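Local coordinates for cystalysin (PDB 1C7N), which binds pyridoxal-5'-phosphate and belongs to the class I and II aminotransferase family of PLP-dependent proteins, at residues L168-P173 and R179-D184; V218-D223 and T230-A235; K307-V312 and E381-L386; E343-H348 and N387-D392. All blocks are in the same frame, centred on the assembly; numbering follows the deposited sequence.

Contact 1: L168-P173 and R179-D184; sequences LLFCSP and RVWKKD
The chain leaves strand 165-171, turns through a cis peptide bond before P173 and comes back, so that the CA atoms of P173 and V180 lie 4.7 Å apart. W181 gives the largest share of the contact. Its NE1 gives a hydrogen bond of 2.9 Å to O of C171, nearly straight at 168°. The acceptor lies in the indole plane, so the ring meets the strand end with its N-H edge. S172 adds CB and OG at the same edge, with OG 3.3 Å from CD1 of W181. This is the link from strand 165-171 to helix 183-195 in a beta-alpha-beta unit, and C171 belongs to the pyridoxal-5'-phosphate pocket. F170 has CG anti to its backbone N (chi1 -158°), which carries the ring out to one indole face, CZ 3.3 Å from W181 NE1. The two rings meet obliquely, with planes at 37°. On the opposite indole face CB of R179 lies toward the rim; its guanidinium is salt-bridged to E323 and E185. P173 CG rests 4.0 Å from V180 CG2.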
loop_
_atom_site.group_PDB
_atom_site.type_symbol
_atom_site.label_atom_id
_atom_site.label_comp_id
_atom_site.label_asym_id
_atom_site.label_seq_id
_atom_site.Cartn_x
_atom_site.Cartn_y
_atom_site.Cartn_z
ATOM N N LEU A 168 12.278 18.594 -12.551
ATOM C CA LEU A 168 13.362 17.711 -12.946
ATOM C C LEU A 168 13.272 16.439 -12.106
ATOM O O LEU A 168 13.451 16.477 -10.888
ATOM C CB LEU A 168 14.718 18.383 -12.708
ATOM C CG LEU A 168 15.939 17.465 -12.843
ATOM C CD1 LEU A 168 15.963 16.849 -14.235
ATOM C CD2 LEU A 168 17.216 18.257 -12.584
ATOM N N LEU A 169 12.971 15.322 -12.760
ATOM C CA LEU A 169 12.881 14.034 -12.079
ATOM C C LEU A 169 14.283 13.434 -12.161
ATOM O O LEU A 169 14.712 12.972 -13.215
ATOM C CB LEU A 169 11.857 13.140 -12.782
ATOM C CG LEU A 169 11.511 11.793 -12.145
ATOM C CD1 LEU A 169 11.228 11.962 -10.655
ATOM C CD2 LEU A 169 10.297 11.203 -12.860
ATOM N N PHE A 170 14.976 13.438 -11.028
ATOM C CA PHE A 170 16.355 12.976 -10.940
ATOM C C PHE A 170 16.547 11.617 -10.262
ATOM O O PHE A 170 15.880 11.303 -9.276
ATOM C CB PHE A 170 17.154 14.045 -10.188
ATOM C CG PHE A 170 18.630 14.005 -10.442
ATOM C CD1 PHE A 170 19.135 14.238 -11.716
ATOM C CD2 PHE A 170 19.520 13.758 -9.400
ATOM C CE1 PHE A 170 20.506 14.227 -11.950
ATOM C CE2 PHE A 170 20.885 13.745 -9.623
ATOM C CZ PHE A 170 21.382 13.981 -10.900
ATOM N N CYS A 171 17.471 10.817 -10.787
ATOM C CA CYS A 171 17.758 9.501 -10.208
ATOM C C CYS A 171 19.192 9.529 -9.676
ATOM O O CYS A 171 20.141 9.744 -10.441
ATOM C CB CYS A 171 17.606 8.406 -11.270
ATOM S SG CYS A 171 17.477 6.711 -10.622
ATOM N N SER A 172 19.353 9.313 -8.371
ATOM C CA SER A 172 20.681 9.369 -7.760
ATOM C C SER A 172 20.840 8.494 -6.513
ATOM O O SER A 172 20.248 8.791 -5.474
ATOM C CB SER A 172 20.987 10.831 -7.401
ATOM O OG SER A 172 22.151 10.950 -6.613
ATOM N N PRO A 173 21.645 7.413 -6.593
ATOM C CA PRO A 173 22.415 6.938 -7.750
ATOM C C PRO A 173 21.506 6.723 -8.955
ATOM O O PRO A 173 20.304 6.482 -8.797
ATOM C CB PRO A 173 23.028 5.637 -7.247
ATOM C CG PRO A 173 23.228 5.918 -5.785
ATOM C CD PRO A 173 21.916 6.570 -5.415
ATOM N N ARG A 179 25.761 5.366 -11.911
ATOM C CA ARG A 179 26.462 6.603 -11.565
ATOM C C ARG A 179 26.080 7.150 -10.190
ATOM O O ARG A 179 24.901 7.170 -9.817
ATOM C CB ARG A 179 26.181 7.706 -12.597
ATOM C CG ARG A 179 27.065 7.725 -13.852
ATOM C CD ARG A 179 28.558 7.750 -13.526
ATOM N NE ARG A 179 28.913 8.691 -12.470
ATOM C CZ ARG A 179 29.114 9.994 -12.643
ATOM N NH1 ARG A 179 29.000 10.538 -13.847
ATOM N NH2 ARG A 179 29.432 10.756 -11.604
ATOM N N VAL A 180 27.090 7.573 -9.438
ATOM C CA VAL A 180 26.893 8.207 -8.140
ATOM C C VAL A 180 27.411 9.611 -8.433
ATOM O O VAL A 180 28.612 9.819 -8.583
ATOM C CB VAL A 180 27.729 7.556 -7.022
ATOM C CG1 VAL A 180 27.738 8.460 -5.792
ATOM C CG2 VAL A 180 27.140 6.196 -6.656
ATOM N N TRP A 181 26.493 10.561 -8.538
ATOM C CA TRP A 181 26.827 11.939 -8.889
ATOM C C TRP A 181 27.821 12.672 -8.005
ATOM O O TRP A 181 27.685 12.712 -6.780
ATOM C CB TRP A 181 25.534 12.746 -9.017
ATOM C CG TRP A 181 24.566 12.089 -9.947
ATOM C CD1 TRP A 181 23.359 11.536 -9.626
ATOM C CD2 TRP A 181 24.746 11.873 -11.355
ATOM N NE1 TRP A 181 22.778 10.988 -10.747
ATOM C CE2 TRP A 181 23.610 11.182 -11.823
ATOM C CE3 TRP A 181 25.763 12.196 -12.268
ATOM C CZ2 TRP A 181 23.455 10.806 -13.163
ATOM C CZ3 TRP A 181 25.612 11.823 -13.604
ATOM C CH2 TRP A 181 24.465 11.134 -14.036
ATOM N N LYS A 182 28.828 13.260 -8.644
ATOM C CA LYS A 182 29.854 13.997 -7.919
ATOM C C LYS A 182 29.317 15.337 -7.433
ATOM O O LYS A 182 28.345 15.860 -7.977
ATOM C CB LYS A 182 31.084 14.215 -8.811
ATOM C CG LYS A 182 31.919 12.957 -9.023
ATOM C CD LYS A 182 33.267 13.274 -9.655
ATOM C CE LYS A 182 33.245 13.114 -11.161
ATOM N NZ LYS A 182 33.127 11.678 -11.555
ATOM N N LYS A 183 29.953 15.886 -6.405
ATOM C CA LYS A 183 29.530 17.160 -5.839
ATOM C C LYS A 183 29.523 18.307 -6.839
ATOM O O LYS A 183 28.633 19.159 -6.799
ATOM C CB LYS A 183 30.403 17.514 -4.633
ATOM C CG LYS A 183 29.854 16.962 -3.314
ATOM C CD LYS A 183 30.873 17.045 -2.187
ATOM C CE LYS A 183 30.189 16.991 -0.823
ATOM N NZ LYS A 183 29.286 15.815 -0.658
ATOM N N ASP A 184 30.494 18.331 -7.749
ATOM C CA ASP A 184 30.549 19.405 -8.736
ATOM C C ASP A 184 29.398 19.302 -9.727
ATOM O O ASP A 184 28.865 20.318 -10.180
ATOM C CB ASP A 184 31.871 19.381 -9.502
ATOM C CG ASP A 184 32.055 20.612 -10.363
ATOM O OD1 ASP A 184 32.904 20.582 -11.282
ATOM O OD2 ASP A 184 31.353 21.621 -10.114
#

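Contact 2: V218-D223 and T230-A235; sequences VFQSID and TITFTA
Q220 reaches across to T232 and T230, its side chain meeting that of T232 at a slant. Its CG sits between the backbone N and the carbonyl carbon (chi1 70°), and the chain then runs extended, which brings the amide oxygen up to the strand. T232 OG1 donates a hydrogen bond of 2.6 Å to OE1 of Q220. The C=O...donor angle is 122°, and the hydroxyl is tilted 24° from the amide plane. T230 offers its methyl instead: CG2 lies 3.7 Å from Q220 OE1 and 3.9 Å from Q220 CB. The hydroxyl of T230 is bonded to O of L226.

Two waters complete the join. Water 1 accepts from Q220 N at 3.0 Å and donates to T232 OG1 at 2.6 Å. The threonine hydroxyl is thus gripped twice, as donor to the amide and as acceptor from the water. Water 2 lies within hydrogen-bonding distance of both Q220 OE1 (2.8 Å) and T230 O (2.7 Å).

T230 and T232 are two apart on the strand, so both point toward Q220, while I231 between them points away. On the loop side, the turn is held by V218 O, which accepts from both N and OG of S221. The arrangement fastens a short 3-10 turn to strand 230-234 of the seven-stranded mixed sheet, the central sheet of the large domain in this fold type I family.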
loop_
_atom_site.group_PDB
_atom_site.type_symbol
_atom_site.label_atom_id
_atom_site.label_comp_id
_atom_site.label_asym_id
_atom_site.label_seq_id
_atom_site.Cartn_x
_atom_site.Cartn_y
_atom_site.Cartn_z
ATOM N N VAL A 218 23.332 13.576 -0.697
ATOM C CA VAL A 218 21.894 13.807 -0.780
ATOM C C VAL A 218 21.757 15.179 -1.429
ATOM O O VAL A 218 22.219 16.189 -0.888
ATOM C CB VAL A 218 21.237 13.815 0.618
ATOM C CG1 VAL A 218 19.795 14.260 0.510
ATOM C CG2 VAL A 218 21.312 12.425 1.229
ATOM N N PHE A 219 21.133 15.206 -2.599
ATOM C CA PHE A 219 20.972 16.438 -3.359
ATOM C C PHE A 219 20.488 17.658 -2.576
ATOM O O PHE A 219 21.137 18.706 -2.604
ATOM C CB PHE A 219 20.049 16.183 -4.551
ATOM C CG PHE A 219 20.380 17.009 -5.768
ATOM C CD1 PHE A 219 19.866 16.659 -7.012
ATOM C CD2 PHE A 219 21.204 18.129 -5.673
ATOM C CE1 PHE A 219 20.169 17.409 -8.148
ATOM C CE2 PHE A 219 21.514 18.889 -6.804
ATOM C CZ PHE A 219 20.996 18.528 -8.043
ATOM N N GLN A 220 19.366 17.534 -1.872
ATOM C CA GLN A 220 18.832 18.674 -1.128
ATOM C C GLN A 220 19.620 19.052 0.122
ATOM O O GLN A 220 19.269 20.008 0.814
ATOM C CB GLN A 220 17.370 18.425 -0.748
ATOM C CG GLN A 220 17.156 17.354 0.308
ATOM C CD GLN A 220 15.721 17.329 0.800
ATOM O OE1 GLN A 220 14.822 16.833 0.116
ATOM N NE2 GLN A 220 15.494 17.888 1.984
ATOM N N SER A 221 20.690 18.320 0.410
ATOM C CA SER A 221 21.504 18.612 1.588
ATOM C C SER A 221 22.588 19.650 1.305
ATOM O O SER A 221 23.249 20.127 2.226
ATOM C CB SER A 221 22.172 17.333 2.096
ATOM O OG SER A 221 23.263 16.971 1.264
ATOM N N ILE A 222 22.774 20.002 0.035
ATOM C CA ILE A 222 23.812 20.961 -0.329
ATOM C C ILE A 222 23.357 22.421 -0.366
ATOM O O ILE A 222 24.176 23.318 -0.539
ATOM C CB ILE A 222 24.431 20.616 -1.705
ATOM C CG1 ILE A 222 23.406 20.844 -2.813
ATOM C CG2 ILE A 222 24.907 19.166 -1.714
ATOM C CD1 ILE A 222 23.976 20.737 -4.212
ATOM N N ASP A 223 22.059 22.659 -0.202
ATOM C CA ASP A 223 21.526 24.020 -0.241
ATOM C C ASP A 223 20.111 24.043 0.326
ATOM O O ASP A 223 19.254 23.277 -0.107
ATOM C CB ASP A 223 21.528 24.530 -1.688
ATOM C CG ASP A 223 21.147 25.995 -1.797
ATOM O OD1 ASP A 223 19.955 26.323 -1.624
ATOM O OD2 ASP A 223 22.049 26.821 -2.058
ATOM N N THR A 230 12.368 20.917 -3.121
ATOM C CA THR A 230 12.754 19.557 -3.487
ATOM C C THR A 230 11.920 18.497 -2.768
ATOM O O THR A 230 11.512 18.676 -1.620
ATOM C CB THR A 230 14.244 19.280 -3.144
ATOM O OG1 THR A 230 15.088 20.178 -3.876
ATOM C CG2 THR A 230 14.620 17.831 -3.489
ATOM N N ILE A 231 11.665 17.398 -3.470
ATOM C CA ILE A 231 10.953 16.254 -2.917
ATOM C C ILE A 231 11.961 15.128 -3.102
ATOM O O ILE A 231 12.344 14.825 -4.228
ATOM C CB ILE A 231 9.680 15.892 -3.716
ATOM C CG1 ILE A 231 8.588 16.942 -3.493
ATOM C CG2 ILE A 231 9.189 14.519 -3.289
ATOM C CD1 ILE A 231 7.341 16.716 -4.343
ATOM N N THR A 232 12.411 14.536 -2.003
ATOM C CA THR A 232 13.390 13.459 -2.082
ATOM C C THR A 232 12.762 12.124 -1.710
ATOM O O THR A 232 12.214 11.970 -0.614
ATOM C CB THR A 232 14.596 13.730 -1.155
ATOM O OG1 THR A 232 15.262 14.932 -1.570
ATOM C CG2 THR A 232 15.577 12.575 -1.214
ATOM N N PHE A 233 12.839 11.167 -2.632
ATOM C CA PHE A 233 12.275 9.839 -2.412
ATOM C C PHE A 233 13.317 8.871 -1.862
ATOM O O PHE A 233 14.367 8.665 -2.470
ATOM C CB PHE A 233 11.718 9.260 -3.722
ATOM C CG PHE A 233 10.845 10.212 -4.494
ATOM C CD1 PHE A 233 11.410 11.164 -5.335
ATOM C CD2 PHE A 233 9.457 10.156 -4.385
ATOM C CE1 PHE A 233 10.609 12.047 -6.059
ATOM C CE2 PHE A 233 8.647 11.039 -5.104
ATOM C CZ PHE A 233 9.226 11.985 -5.942
ATOM N N THR A 234 13.039 8.297 -0.695
ATOM C CA THR A 234 13.958 7.326 -0.103
ATOM C C THR A 234 13.140 6.163 0.420
ATOM O O THR A 234 11.917 6.261 0.566
ATOM C CB THR A 234 14.755 7.895 1.094
ATOM O OG1 THR A 234 13.922 7.895 2.262
ATOM C CG2 THR A 234 15.225 9.309 0.806
ATOM N N ALA A 235 13.821 5.059 0.702
ATOM C CA ALA A 235 13.161 3.876 1.223
ATOM C C ALA A 235 14.221 2.840 1.561
ATOM O O ALA A 235 15.343 2.894 1.054
ATOM C CB ALA A 235 12.183 3.310 0.190
HETATM O O HOH W 1 17.725 15.147 -2.505
HETATM O O HOH W 2 12.685 18.449 0.795
#

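Contact 3: K307-V312 and E381-L386; sequences KDFFEV and ESLERL
F309 and L383 meet where the two helices come nearest in their CA atoms. CB of L383 stands over the centre of the F309 ring in a CH-pi contact, 3.9 Å from the centroid and 9° off the ring normal. The leucine runs past the phenylalanine in the opposite direction, so its CD1 comes to 3.9 Å from F309 CB. At the far end of the ring, F309 CZ lies 3.2 Å from O of L383. L386, one turn on, uses a single methyl: its CD1 is 4.1 Å from CE2 of F309 and 3.9 Å from CZ of F310.

The two phenylalanines also position each other. F310 turns one face to CD2 of F309, while its CE2 lies in plane at the edge of the F309 ring. With chi1 at 171°, the F309 ring swings away from its own backbone N and toward the other helix. Further out, F310 packs on I317 and A319.

The short helical segments run nearly parallel, crossing at -24° with axes 11.2 Å apart. They join the C-terminal end of the long helix 289-313 to helix 376-393, the last helix of the chain. R385 of that last helix bonds through NE to O of A350, at the end of helix 339-350, and through NH2 to O of Q351 just beyond it.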
loop_
_atom_site.group_PDB
_atom_site.type_symbol
_atom_site.label_atom_id
_atom_site.label_comp_id
_atom_site.label_asym_id
_atom_site.label_seq_id
_atom_site.Cartn_x
_atom_site.Cartn_y
_atom_site.Cartn_z
ATOM N N LYS A 307 33.170 -8.128 -14.965
ATOM C CA LYS A 307 34.171 -7.381 -15.716
ATOM C C LYS A 307 35.278 -8.318 -16.185
ATOM O O LYS A 307 35.650 -8.319 -17.362
ATOM C CB LYS A 307 34.750 -6.270 -14.834
ATOM C CG LYS A 307 35.899 -5.479 -15.452
ATOM C CD LYS A 307 36.302 -4.336 -14.528
ATOM C CE LYS A 307 37.678 -3.778 -14.859
ATOM N NZ LYS A 307 37.780 -3.297 -16.261
ATOM N N ASP A 308 35.795 -9.123 -15.265
ATOM C CA ASP A 308 36.861 -10.061 -15.592
ATOM C C ASP A 308 36.441 -11.099 -16.624
ATOM O O ASP A 308 37.213 -11.440 -17.522
ATOM C CB ASP A 308 37.348 -10.764 -14.323
ATOM C CG ASP A 308 38.397 -11.817 -14.611
ATOM O OD1 ASP A 308 38.036 -13.008 -14.721
ATOM O OD2 ASP A 308 39.584 -11.446 -14.744
ATOM N N PHE A 309 35.218 -11.603 -16.495
ATOM C CA PHE A 309 34.722 -12.611 -17.416
ATOM C C PHE A 309 34.826 -12.172 -18.870
ATOM O O PHE A 309 35.285 -12.932 -19.719
ATOM C CB PHE A 309 33.269 -12.957 -17.108
ATOM C CG PHE A 309 32.632 -13.823 -18.148
ATOM C CD1 PHE A 309 32.925 -15.179 -18.216
ATOM C CD2 PHE A 309 31.777 -13.271 -19.098
ATOM C CE1 PHE A 309 32.377 -15.975 -19.217
ATOM C CE2 PHE A 309 31.223 -14.056 -20.100
ATOM C CZ PHE A 309 31.525 -15.412 -20.161
ATOM N N PHE A 310 34.396 -10.952 -19.166
ATOM C CA PHE A 310 34.462 -10.479 -20.541
ATOM C C PHE A 310 35.881 -10.137 -21.000
ATOM O O PHE A 310 36.217 -10.337 -22.167
ATOM C CB PHE A 310 33.528 -9.286 -20.742
ATOM C CG PHE A 310 32.071 -9.627 -20.559
ATOM C CD1 PHE A 310 31.403 -9.288 -19.386
ATOM C CD2 PHE A 310 31.374 -10.317 -21.549
ATOM C CE1 PHE A 310 30.060 -9.634 -19.205
ATOM C CE2 PHE A 310 30.034 -10.666 -21.375
ATOM C CZ PHE A 310 29.379 -10.323 -20.202
ATOM N N GLU A 311 36.717 -9.633 -20.099
ATOM C CA GLU A 311 38.093 -9.312 -20.473
ATOM C C GLU A 311 38.817 -10.599 -20.861
ATOM O O GLU A 311 39.673 -10.606 -21.742
ATOM C CB GLU A 311 38.844 -8.657 -19.308
ATOM C CG GLU A 311 38.233 -7.375 -18.801
ATOM C CD GLU A 311 39.022 -6.779 -17.651
ATOM O OE1 GLU A 311 39.565 -7.558 -16.841
ATOM O OE2 GLU A 311 39.085 -5.537 -17.550
ATOM N N VAL A 312 38.459 -11.693 -20.200
ATOM C CA VAL A 312 39.088 -12.985 -20.455
ATOM C C VAL A 312 38.485 -13.823 -21.586
ATOM O O VAL A 312 39.215 -14.482 -22.333
ATOM C CB VAL A 312 39.080 -13.854 -19.171
ATOM C CG1 VAL A 312 39.521 -15.272 -19.494
ATOM C CG2 VAL A 312 39.993 -13.237 -18.114
ATOM N N GLU A 381 27.788 -19.310 -12.705
ATOM C CA GLU A 381 27.011 -20.302 -13.451
ATOM C C GLU A 381 26.390 -19.641 -14.673
ATOM O O GLU A 381 26.422 -20.186 -15.779
ATOM C CB GLU A 381 25.879 -20.861 -12.583
ATOM C CG GLU A 381 26.290 -21.900 -11.564
ATOM C CD GLU A 381 25.165 -22.215 -10.589
ATOM O OE1 GLU A 381 23.994 -22.250 -11.024
ATOM O OE2 GLU A 381 25.452 -22.434 -9.392
ATOM N N SER A 382 25.821 -18.459 -14.455
ATOM C CA SER A 382 25.162 -17.708 -15.510
ATOM C C SER A 382 26.133 -17.280 -16.606
ATOM O O SER A 382 25.832 -17.411 -17.790
ATOM C CB SER A 382 24.478 -16.475 -14.917
ATOM O OG SER A 382 23.572 -16.841 -13.886
ATOM N N LEU A 383 27.294 -16.770 -16.206
ATOM C CA LEU A 383 28.290 -16.326 -17.174
ATOM C C LEU A 383 28.801 -17.484 -18.012
ATOM O O LEU A 383 29.097 -17.311 -19.192
ATOM C CB LEU A 383 29.457 -15.634 -16.460
ATOM C CG LEU A 383 29.085 -14.348 -15.717
ATOM C CD1 LEU A 383 30.261 -13.871 -14.885
ATOM C CD2 LEU A 383 28.657 -13.283 -16.719
ATOM N N GLU A 384 28.907 -18.666 -17.415
ATOM C CA GLU A 384 29.384 -19.824 -18.164
ATOM C C GLU A 384 28.340 -20.267 -19.193
ATOM O O GLU A 384 28.697 -20.752 -20.267
ATOM C CB GLU A 384 29.742 -20.974 -17.216
ATOM C CG GLU A 384 30.310 -22.217 -17.910
ATOM C CD GLU A 384 31.360 -21.894 -18.969
ATOM O OE1 GLU A 384 32.153 -20.952 -18.769
ATOM O OE2 GLU A 384 31.405 -22.594 -20.002
ATOM N N ARG A 385 27.056 -20.111 -18.873
ATOM C CA ARG A 385 26.003 -20.462 -19.834
ATOM C C ARG A 385 26.119 -19.500 -21.009
ATOM O O ARG A 385 25.999 -19.890 -22.173
ATOM C CB ARG A 385 24.610 -20.295 -19.230
ATOM C CG ARG A 385 24.066 -21.508 -18.531
ATOM C CD ARG A 385 22.548 -21.504 -18.597
ATOM N NE ARG A 385 21.963 -20.308 -17.987
ATOM C CZ ARG A 385 22.033 -20.025 -16.689
ATOM N NH1 ARG A 385 22.669 -20.849 -15.861
ATOM N NH2 ARG A 385 21.451 -18.929 -16.215
ATOM N N LEU A 386 26.343 -18.233 -20.676
ATOM C CA LEU A 386 26.491 -17.169 -21.660
ATOM C C LEU A 386 27.727 -17.461 -22.508
ATOM O O LEU A 386 27.708 -17.318 -23.730
ATOM C CB LEU A 386 26.684 -15.834 -20.939
ATOM C CG LEU A 386 26.291 -14.515 -21.603
ATOM C CD1 LEU A 386 27.281 -13.444 -21.148
ATOM C CD2 LEU A 386 26.292 -14.634 -23.111
#

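Contact 4: E343-H348 and N387-D392; sequences EEFMIH and NKALKD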
loop_
_atom_site.group_PDB
_atom_site.type_symbol
_atom_site.label_atom_id
_atom_site.label_comp_id
_atom_site.label_asym_id
_atom_site.label_seq_id
_atom_site.Cartn_x
_atom_site.Cartn_y
_atom_site.Cartn_z
ATOM N N GLU A 343 17.799 -9.689 -27.099
ATOM C CA GLU A 343 16.821 -10.172 -26.137
ATOM C C GLU A 343 16.485 -11.636 -26.399
ATOM O O GLU A 343 16.458 -12.456 -25.485
ATOM C CB GLU A 343 15.566 -9.309 -26.247
ATOM C CG GLU A 343 14.433 -9.682 -25.323
ATOM C CD GLU A 343 13.308 -8.685 -25.424
ATOM O OE1 GLU A 343 12.710 -8.573 -26.515
ATOM O OE2 GLU A 343 13.032 -7.998 -24.422
ATOM N N GLU A 344 16.223 -11.945 -27.662
ATOM C CA GLU A 344 15.890 -13.295 -28.086
ATOM C C GLU A 344 17.031 -14.248 -27.754
ATOM O O GLU A 344 16.813 -15.341 -27.231
ATOM C CB GLU A 344 15.629 -13.297 -29.594
ATOM C CG GLU A 344 15.449 -14.667 -30.226
ATOM C CD GLU A 344 14.271 -15.433 -29.660
ATOM O OE1 GLU A 344 13.215 -14.812 -29.405
ATOM O OE2 GLU A 344 14.398 -16.666 -29.489
ATOM N N PHE A 345 18.249 -13.820 -28.067
ATOM C CA PHE A 345 19.438 -14.626 -27.819
ATOM C C PHE A 345 19.670 -14.886 -26.337
ATOM O O PHE A 345 19.914 -16.019 -25.931
ATOM C CB PHE A 345 20.672 -13.931 -28.401
ATOM C CG PHE A 345 21.961 -14.646 -28.124
ATOM C CD1 PHE A 345 22.304 -15.790 -28.834
ATOM C CD2 PHE A 345 22.832 -14.178 -27.140
ATOM C CE1 PHE A 345 23.493 -16.460 -28.573
ATOM C CE2 PHE A 345 24.025 -14.841 -26.870
ATOM C CZ PHE A 345 24.356 -15.986 -27.588
ATOM N N MET A 346 19.609 -13.835 -25.532
ATOM C CA MET A 346 19.841 -13.983 -24.100
ATOM C C MET A 346 18.842 -14.932 -23.450
ATOM O O MET A 346 19.226 -15.820 -22.687
ATOM C CB MET A 346 19.783 -12.620 -23.405
ATOM C CG MET A 346 20.860 -11.640 -23.851
ATOM S SD MET A 346 22.531 -12.298 -23.684
ATOM C CE MET A 346 23.444 -11.114 -24.667
ATOM N N ILE A 347 17.567 -14.748 -23.762
ATOM C CA ILE A 347 16.509 -15.574 -23.192
ATOM C C ILE A 347 16.500 -17.030 -23.646
ATOM O O ILE A 347 16.359 -17.931 -22.826
ATOM C CB ILE A 347 15.117 -14.991 -23.507
ATOM C CG1 ILE A 347 14.937 -13.647 -22.798
ATOM C CG2 ILE A 347 14.026 -15.972 -23.083
ATOM C CD1 ILE A 347 13.615 -12.968 -23.119
ATOM N N HIS A 348 16.652 -17.261 -24.946
ATOM C CA HIS A 348 16.585 -18.620 -25.464
ATOM C C HIS A 348 17.886 -19.361 -25.732
ATOM O O HIS A 348 17.902 -20.590 -25.708
ATOM C CB HIS A 348 15.714 -18.649 -26.723
ATOM C CG HIS A 348 14.300 -18.212 -26.486
ATOM N ND1 HIS A 348 13.893 -16.900 -26.602
ATOM C CD2 HIS A 348 13.205 -18.911 -26.102
ATOM C CE1 HIS A 348 12.611 -16.809 -26.300
ATOM N NE2 HIS A 348 12.168 -18.015 -25.992
ATOM N N ASN A 387 28.797 -17.867 -21.832
ATOM C CA ASN A 387 30.065 -18.194 -22.477
ATOM C C ASN A 387 29.866 -19.221 -23.589
ATOM O O ASN A 387 30.305 -19.012 -24.718
ATOM C CB ASN A 387 31.050 -18.726 -21.429
ATOM C CG ASN A 387 32.482 -18.763 -21.931
ATOM O OD1 ASN A 387 32.863 -17.989 -22.810
ATOM N ND2 ASN A 387 33.292 -19.651 -21.354
ATOM N N LYS A 388 29.201 -20.329 -23.271
ATOM C CA LYS A 388 28.954 -21.368 -24.268
ATOM C C LYS A 388 28.045 -20.864 -25.387
ATOM O O LYS A 388 28.243 -21.196 -26.557
ATOM C CB LYS A 388 28.330 -22.608 -23.622
ATOM C CG LYS A 388 29.253 -23.347 -22.661
ATOM C CD LYS A 388 28.890 -24.822 -22.579
ATOM C CE LYS A 388 29.767 -25.567 -21.582
ATOM N NZ LYS A 388 29.560 -25.083 -20.188
ATOM N N ALA A 389 27.051 -20.058 -25.023
ATOM C CA ALA A 389 26.113 -19.507 -25.995
ATOM C C ALA A 389 26.817 -18.560 -26.968
ATOM O O ALA A 389 26.570 -18.601 -28.180
ATOM C CB ALA A 389 24.981 -18.779 -25.272
ATOM N N LEU A 390 27.693 -17.710 -26.437
ATOM C CA LEU A 390 28.433 -16.773 -27.270
ATOM C C LEU A 390 29.381 -17.529 -28.194
ATOM O O LEU A 390 29.520 -17.186 -29.366
ATOM C CB LEU A 390 29.224 -15.787 -26.403
ATOM C CG LEU A 390 28.414 -14.656 -25.756
ATOM C CD1 LEU A 390 29.321 -13.786 -24.909
ATOM C CD2 LEU A 390 27.749 -13.820 -26.838
ATOM N N LYS A 391 30.037 -18.557 -27.666
ATOM C CA LYS A 391 30.954 -19.352 -28.479
ATOM C C LYS A 391 30.190 -20.004 -29.626
ATOM O O LYS A 391 30.616 -19.950 -30.781
ATOM C CB LYS A 391 31.623 -20.432 -27.630
ATOM C CG LYS A 391 32.644 -19.901 -26.648
ATOM C CD LYS A 391 33.167 -21.018 -25.761
ATOM C CE LYS A 391 34.194 -20.496 -24.786
ATOM N NZ LYS A 391 34.624 -21.553 -23.840
ATOM N N ASP A 392 29.061 -20.625 -29.304
ATOM C CA ASP A 392 28.246 -21.269 -30.325
ATOM C C ASP A 392 27.850 -20.249 -31.384
ATOM O O ASP A 392 27.935 -20.522 -32.584
ATOM C CB ASP A 392 27.000 -21.886 -29.695
ATOM C CG ASP A 392 27.325 -23.096 -28.854
ATOM O OD1 ASP A 392 26.405 -23.650 -28.218
ATOM O OD2 ASP A 392 28.507 -23.499 -28.835
#
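Apolar contacts from F345 carry this join. The CZ end of its ring meets A389, with CZ 3.7 Å from the methyl CB. L390 comes to the neighbouring corner of the ring: its CD2 lies 3.9 Å from F345 CE2. The leucine side chain crosses that of the phenylalanine at about a right angle. The first torsion of F345, 177°, carries the ring across to helix 376-393.

The ring also meets backbone. O of A389 lies at the ring edge, near its plane, 3.5 Å from F345 CZ. N of L390 is likewise in plane at the edge, as is CE of M346 from the same helix as the phenylalanine. The ring therefore points edge-on into the A389-L390 peptide. No hydrogen bond crosses between the segments.

Polar interactions run within each helix or to nearby parts of the chain. N387, on the same helix as A389 and L390, is held at both ends of its amide: OD1 bonds to NE2 of H314, and ND2 to OE1 of E384. K388 forms a salt bridge with E384 as well, through OE2.

F345 also packs on M337, and L390 on H314. Helix 339-350 thus lies against the C-terminal part of helix 376-393, while N387 of that helix touches N313 of helix 289-313.

From the N terminus, contact 1 closes first, over a short loop between strand 165-171 and helix 183-195. Contact 2 follows in series, closing the stretch that holds helix 224-227. Both reach the same mixed sheet, and they touch where F170 packs on F219. Contacts 3 and 4 come later and close much longer loops, of 68 and 38 residues. These two cross: 343-348 falls between the segments of contact 3, and 387-392 comes after both. Both use helix 376-393, tying it to helix 289-313 and helix 339-350, and they touch where F309 meets N387. Contacts 2 and 3 lie on opposite sides of the chain's centre, about 37 Å apart between centres.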